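PDB 3P8A: glyoxalase-like domain protein from Staphylococcus aureus, which is of unknown function but belongs to the glyoxalase-like, VOC-type proteins, whose members are often metal-dependent enzymes. Local coordinates for residues Met21-Tyr31 with Leu226-Glu238. Residues are numbered along the deposited sequence; the frame is centred on the assembly and turned at random.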
loop_
_atom_site.group_PDB
_atom_site.type_symbol
_atom_site.label_atom_id
_atom_site.label_comp_id
_atom_site.label_asym_id
_atom_site.label_seq_id
_atom_site.Cartn_x
_atom_site.Cartn_y
_atom_site.Cartn_z
HETATM N N MSE A 21 -15.440 11.117 5.546
HETATM C CA MSE A 21 -14.740 9.861 5.843
HETATM C C MSE A 21 -13.245 10.067 6.142
HETATM O O MSE A 21 -12.515 10.608 5.306
HETATM C CB MSE A 21 -14.976 8.783 4.750
HETATM C CG MSE A 21 -14.744 9.277 3.315
HETATM SE SE MSE A 21 -14.560 7.843 1.997
HETATM C CE MSE A 21 -13.563 8.835 0.627
ATOM N N ILE A 22 -12.798 9.651 7.346
ATOM C CA ILE A 22 -11.401 9.820 7.737
ATOM C C ILE A 22 -10.496 8.686 7.241
ATOM O O ILE A 22 -10.617 7.534 7.682
ATOM C CB ILE A 22 -11.143 10.356 9.190
ATOM C CG1 ILE A 22 -10.757 9.282 10.219
ATOM C CG2 ILE A 22 -12.278 11.253 9.696
ATOM C CD1 ILE A 22 -9.302 9.362 10.644
ATOM N N LEU A 23 -9.660 9.019 6.242
ATOM C CA LEU A 23 -8.692 8.114 5.606
ATOM C C LEU A 23 -7.281 8.521 5.947
ATOM O O LEU A 23 -6.960 9.704 5.923
ATOM C CB LEU A 23 -8.839 8.109 4.063
ATOM C CG LEU A 23 -10.158 7.652 3.510
ATOM C CD1 LEU A 23 -10.201 7.799 2.019
ATOM C CD2 LEU A 23 -10.425 6.235 3.875
ATOM N N LYS A 24 -6.432 7.538 6.221
ATOM C CA LYS A 24 -5.010 7.750 6.490
ATOM C C LYS A 24 -4.227 6.682 5.749
ATOM O O LYS A 24 -4.770 5.618 5.453
ATOM C CB LYS A 24 -4.707 7.650 7.993
ATOM C CG LYS A 24 -5.293 8.771 8.835
ATOM C CD LYS A 24 -5.014 8.519 10.303
ATOM C CE LYS A 24 -5.360 9.707 11.168
ATOM N NZ LYS A 24 -5.080 9.436 12.606
ATOM N N PHE A 25 -2.942 6.940 5.485
ATOM C CA PHE A 25 -2.071 5.959 4.833
ATOM C C PHE A 25 -1.830 4.789 5.806
ATOM O O PHE A 25 -1.507 5.023 6.965
ATOM C CB PHE A 25 -0.727 6.642 4.461
ATOM C CG PHE A 25 0.290 5.700 3.877
ATOM C CD1 PHE A 25 0.230 5.331 2.541
ATOM C CD2 PHE A 25 1.297 5.162 4.666
ATOM C CE1 PHE A 25 1.149 4.433 2.014
ATOM C CE2 PHE A 25 2.215 4.261 4.134
ATOM C CZ PHE A 25 2.142 3.914 2.813
ATOM N N ASP A 26 -2.021 3.536 5.347
ATOM C CA ASP A 26 -1.748 2.390 6.206
ATOM C C ASP A 26 -0.436 1.717 5.865
ATOM O O ASP A 26 0.441 1.609 6.715
ATOM C CB ASP A 26 -2.895 1.370 6.195
ATOM C CG ASP A 26 -2.817 0.444 7.394
ATOM O OD1 ASP A 26 -3.052 0.923 8.531
ATOM O OD2 ASP A 26 -2.523 -0.752 7.196
ATOM N N HIS A 27 -0.314 1.217 4.637
ATOM C CA HIS A 27 0.898 0.525 4.258
ATOM C C HIS A 27 1.115 0.543 2.756
ATOM O O HIS A 27 0.209 0.902 2.007
ATOM C CB HIS A 27 0.941 -0.918 4.850
ATOM C CG HIS A 27 -0.159 -1.841 4.414
ATOM N ND1 HIS A 27 -1.375 -1.879 5.068
ATOM C CD2 HIS A 27 -0.164 -2.777 3.439
ATOM C CE1 HIS A 27 -2.068 -2.834 4.483
ATOM N NE2 HIS A 27 -1.393 -3.373 3.474
ATOM N N ILE A 28 2.356 0.253 2.336
ATOM C CA ILE A 28 2.735 0.116 0.948
ATOM C C ILE A 28 3.168 -1.334 0.764
ATOM O O ILE A 28 3.812 -1.894 1.646
ATOM C CB ILE A 28 3.817 1.155 0.481
ATOM C CG1 ILE A 28 4.091 1.025 -1.031
ATOM C CG2 ILE A 28 5.112 1.127 1.327
ATOM C CD1 ILE A 28 4.689 2.291 -1.669
ATOM N N ILE A 29 2.803 -1.942 -0.354
ATOM C CA ILE A 29 3.149 -3.332 -0.644
ATOM C C ILE A 29 4.281 -3.404 -1.601
ATOM O O ILE A 29 4.202 -2.853 -2.703
ATOM C CB ILE A 29 1.934 -4.143 -1.161
ATOM C CG1 ILE A 29 0.771 -4.087 -0.155
ATOM C CG2 ILE A 29 2.309 -5.611 -1.471
ATOM C CD1 ILE A 29 -0.478 -3.718 -0.791
ATOM N N HIS A 30 5.311 -4.161 -1.208
ATOM C CA HIS A 30 6.467 -4.436 -2.037
ATOM C C HIS A 30 6.571 -5.955 -2.282
ATOM O O HIS A 30 6.828 -6.712 -1.338
ATOM C CB HIS A 30 7.738 -3.854 -1.393
ATOM C CG HIS A 30 8.995 -3.994 -2.213
ATOM N ND1 HIS A 30 10.216 -3.532 -1.736
ATOM C CD2 HIS A 30 9.186 -4.549 -3.436
ATOM C CE1 HIS A 30 11.101 -3.810 -2.684
ATOM N NE2 HIS A 30 10.527 -4.426 -3.728
ATOM N N TYR A 31 6.388 -6.392 -3.556
ATOM C CA TYR A 31 6.527 -7.793 -3.941
ATOM C C TYR A 31 8.018 -8.131 -4.090
ATOM O O TYR A 31 8.705 -7.503 -4.879
ATOM C CB TYR A 31 5.702 -8.171 -5.201
ATOM C CG TYR A 31 6.106 -9.500 -5.820
ATOM C CD1 TYR A 31 6.500 -9.579 -7.154
ATOM C CD2 TYR A 31 6.166 -10.664 -5.053
ATOM C CE1 TYR A 31 6.901 -10.791 -7.721
ATOM C CE2 TYR A 31 6.651 -11.858 -5.584
ATOM C CZ TYR A 31 6.995 -11.921 -6.926
ATOM O OH TYR A 31 7.433 -13.103 -7.460
ATOM N N LEU A 226 -0.996 15.340 -4.422
ATOM C CA LEU A 226 -2.291 15.159 -3.760
ATOM C C LEU A 226 -2.071 14.865 -2.270
ATOM O O LEU A 226 -1.000 14.413 -1.885
ATOM C CB LEU A 226 -3.064 14.028 -4.443
ATOM C CG LEU A 226 -3.406 14.215 -5.930
ATOM C CD1 LEU A 226 -4.184 13.029 -6.460
ATOM C CD2 LEU A 226 -4.171 15.495 -6.171
ATOM N N ILE A 227 -3.064 15.172 -1.424
ATOM C CA ILE A 227 -2.976 14.893 0.000
ATOM C C ILE A 227 -4.337 14.418 0.508
ATOM O O ILE A 227 -5.367 14.911 0.048
ATOM C CB ILE A 227 -2.395 16.099 0.819
ATOM C CG1 ILE A 227 -1.855 15.641 2.205
ATOM C CG2 ILE A 227 -3.394 17.292 0.924
ATOM C CD1 ILE A 227 -1.012 16.722 3.073
ATOM N N LEU A 228 -4.349 13.470 1.463
ATOM C CA LEU A 228 -5.600 13.040 2.085
ATOM C C LEU A 228 -5.977 14.140 3.071
ATOM O O LEU A 228 -5.096 14.806 3.607
ATOM C CB LEU A 228 -5.408 11.725 2.831
ATOM C CG LEU A 228 -5.262 10.478 1.999
ATOM C CD1 LEU A 228 -4.540 9.403 2.791
ATOM C CD2 LEU A 228 -6.618 9.973 1.519
ATOM N N LYS A 229 -7.274 14.347 3.312
ATOM C CA LYS A 229 -7.727 15.397 4.240
ATOM C C LYS A 229 -7.263 15.192 5.687
ATOM O O LYS A 229 -7.082 16.179 6.414
ATOM C CB LYS A 229 -9.259 15.533 4.197
ATOM C CG LYS A 229 -9.729 16.363 3.022
ATOM C CD LYS A 229 -11.206 16.142 2.712
ATOM C CE LYS A 229 -11.710 17.131 1.692
ATOM N NZ LYS A 229 -10.992 17.039 0.393
ATOM N N ASN A 230 -7.055 13.919 6.090
ATOM C CA ASN A 230 -6.717 13.547 7.469
ATOM C C ASN A 230 -5.366 12.884 7.658
ATOM O O ASN A 230 -5.165 12.152 8.631
ATOM C CB ASN A 230 -7.857 12.687 8.057
ATOM C CG ASN A 230 -9.201 13.365 7.945
ATOM O OD1 ASN A 230 -9.493 14.315 8.670
ATOM N ND2 ASN A 230 -9.982 12.984 6.941
ATOM N N ASP A 231 -4.423 13.149 6.747
ATOM C CA ASP A 231 -3.073 12.607 6.849
ATOM C C ASP A 231 -2.040 13.558 6.237
ATOM O O ASP A 231 -2.382 14.347 5.351
ATOM C CB ASP A 231 -2.989 11.199 6.231
ATOM C CG ASP A 231 -1.853 10.362 6.785
ATOM O OD1 ASP A 231 -0.992 10.922 7.511
ATOM O OD2 ASP A 231 -1.826 9.150 6.510
ATOM N N ASP A 232 -0.790 13.486 6.704
ATOM C CA ASP A 232 0.276 14.373 6.210
ATOM C C ASP A 232 1.131 13.813 5.048
ATOM O O ASP A 232 2.067 14.492 4.637
ATOM C CB ASP A 232 1.215 14.880 7.343
ATOM C CG ASP A 232 0.684 14.963 8.760
ATOM O OD1 ASP A 232 1.425 14.568 9.685
ATOM O OD2 ASP A 232 -0.428 15.525 8.957
ATOM N N ILE A 233 0.855 12.597 4.551
ATOM C CA ILE A 233 1.617 12.000 3.444
ATOM C C ILE A 233 1.237 12.670 2.115
ATOM O O ILE A 233 0.046 12.792 1.806
ATOM C CB ILE A 233 1.386 10.450 3.325
ATOM C CG1 ILE A 233 1.569 9.637 4.622
ATOM C CG2 ILE A 233 2.096 9.810 2.119
ATOM C CD1 ILE A 233 2.779 9.781 5.334
ATOM N N TYR A 234 2.237 13.030 1.303
ATOM C CA TYR A 234 1.960 13.552 -0.030
ATOM C C TYR A 234 1.925 12.396 -1.011
ATOM O O TYR A 234 2.617 11.400 -0.809
ATOM C CB TYR A 234 2.973 14.626 -0.445
ATOM C CG TYR A 234 2.805 15.877 0.378
ATOM C CD1 TYR A 234 1.887 16.854 0.013
ATOM C CD2 TYR A 234 3.461 16.025 1.598
ATOM C CE1 TYR A 234 1.683 17.981 0.796
ATOM C CE2 TYR A 234 3.265 17.150 2.388
ATOM C CZ TYR A 234 2.363 18.121 1.989
ATOM O OH TYR A 234 2.151 19.243 2.755
ATOM N N PHE A 235 1.077 12.509 -2.025
ATOM C CA PHE A 235 0.936 11.546 -3.108
ATOM C C PHE A 235 1.288 12.284 -4.372
ATOM O O PHE A 235 0.547 13.175 -4.801
ATOM C CB PHE A 235 -0.490 10.951 -3.169
ATOM C CG PHE A 235 -0.807 10.208 -1.907
ATOM C CD1 PHE A 235 -0.297 8.925 -1.688
ATOM C CD2 PHE A 235 -1.491 10.836 -0.866
ATOM C CE1 PHE A 235 -0.539 8.255 -0.484
ATOM C CE2 PHE A 235 -1.714 10.165 0.345
ATOM C CZ PHE A 235 -1.239 8.882 0.523
ATOM N N ARG A 236 2.466 11.984 -4.921
ATOM C CA ARG A 236 2.909 12.634 -6.125
ATOM C C ARG A 236 2.672 11.726 -7.302
ATOM O O ARG A 236 3.210 10.617 -7.331
ATOM C CB ARG A 236 4.399 13.062 -6.010
ATOM C CG ARG A 236 4.926 13.710 -7.308
ATOM C CD ARG A 236 6.240 14.402 -7.089
ATOM N NE ARG A 236 6.057 15.574 -6.236
ATOM C CZ ARG A 236 7.004 16.440 -5.906
ATOM N NH1 ARG A 236 8.242 16.278 -6.345
ATOM N NH2 ARG A 236 6.716 17.483 -5.143
ATOM N N ILE A 237 1.848 12.185 -8.258
ATOM C CA ILE A 237 1.561 11.487 -9.519
ATOM C C ILE A 237 2.341 12.271 -10.560
ATOM O O ILE A 237 2.104 13.463 -10.740
ATOM C CB ILE A 237 0.038 11.437 -9.887
ATOM C CG1 ILE A 237 -0.901 11.096 -8.679
ATOM C CG2 ILE A 237 -0.246 10.566 -11.137
ATOM C CD1 ILE A 237 -0.690 9.733 -7.968
ATOM N N GLU A 238 3.325 11.629 -11.176
ATOM C CA GLU A 238 4.130 12.269 -12.181
ATOM C C GLU A 238 4.055 11.545 -13.507
ATOM O O GLU A 238 3.835 10.333 -13.564
ATOM C CB GLU A 238 5.568 12.545 -11.714
ATOM C CG GLU A 238 6.394 11.342 -11.318
ATOM C CD GLU A 238 7.786 11.680 -10.825
ATOM O OE1 GLU A 238 8.670 10.800 -10.922
ATOM O OE2 GLU A 238 7.987 12.803 -10.310
HETATM O O HOH W 1 -8.593 11.644 4.880
#
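D231 turns its carboxylate onto the backbone of F25: OD2 accepts a hydrogen bond from F25 N at 2.7 Å, with an N-H...O angle of 166° and the hydrogen arriving nearly in line with the C-O bond. The other oxygen, OD1, takes a bent hydrogen bond from the neighbouring D232 N at 2.7 Å, 28° out of the carboxylate plane, which probably limits the group's rotation. CG of D231 lies opposite its own backbone N (chi1 -156°), which carries the carboxylate over to the strand. The extended K24 chain crosses D231 at roughly a right angle, and K24 CG passes 3.4 Å from N230 O. N230 likewise crosses I22, its ND2 lying 3.6 Å from I22 CB. That amide and N230 N both donate to water 1, which returns a hydrogen to L23 O at 2.7 Å, bridging the type I turn L228-D231 to L23. Deeper in, L228 CD2 meets L23 CB, and I233 CG1 lies 3.8 Å from F25 CB. The F25 ring presents CD1 to the edge of the F235 ring. The hairpin loop between strands 223-227 and 234-239 thus joins the seven-stranded sheet to strand 24-31 of the eight-stranded one, while F25 touches I191 of strand 189-198 and F235 reaches I110 of strand 106-113.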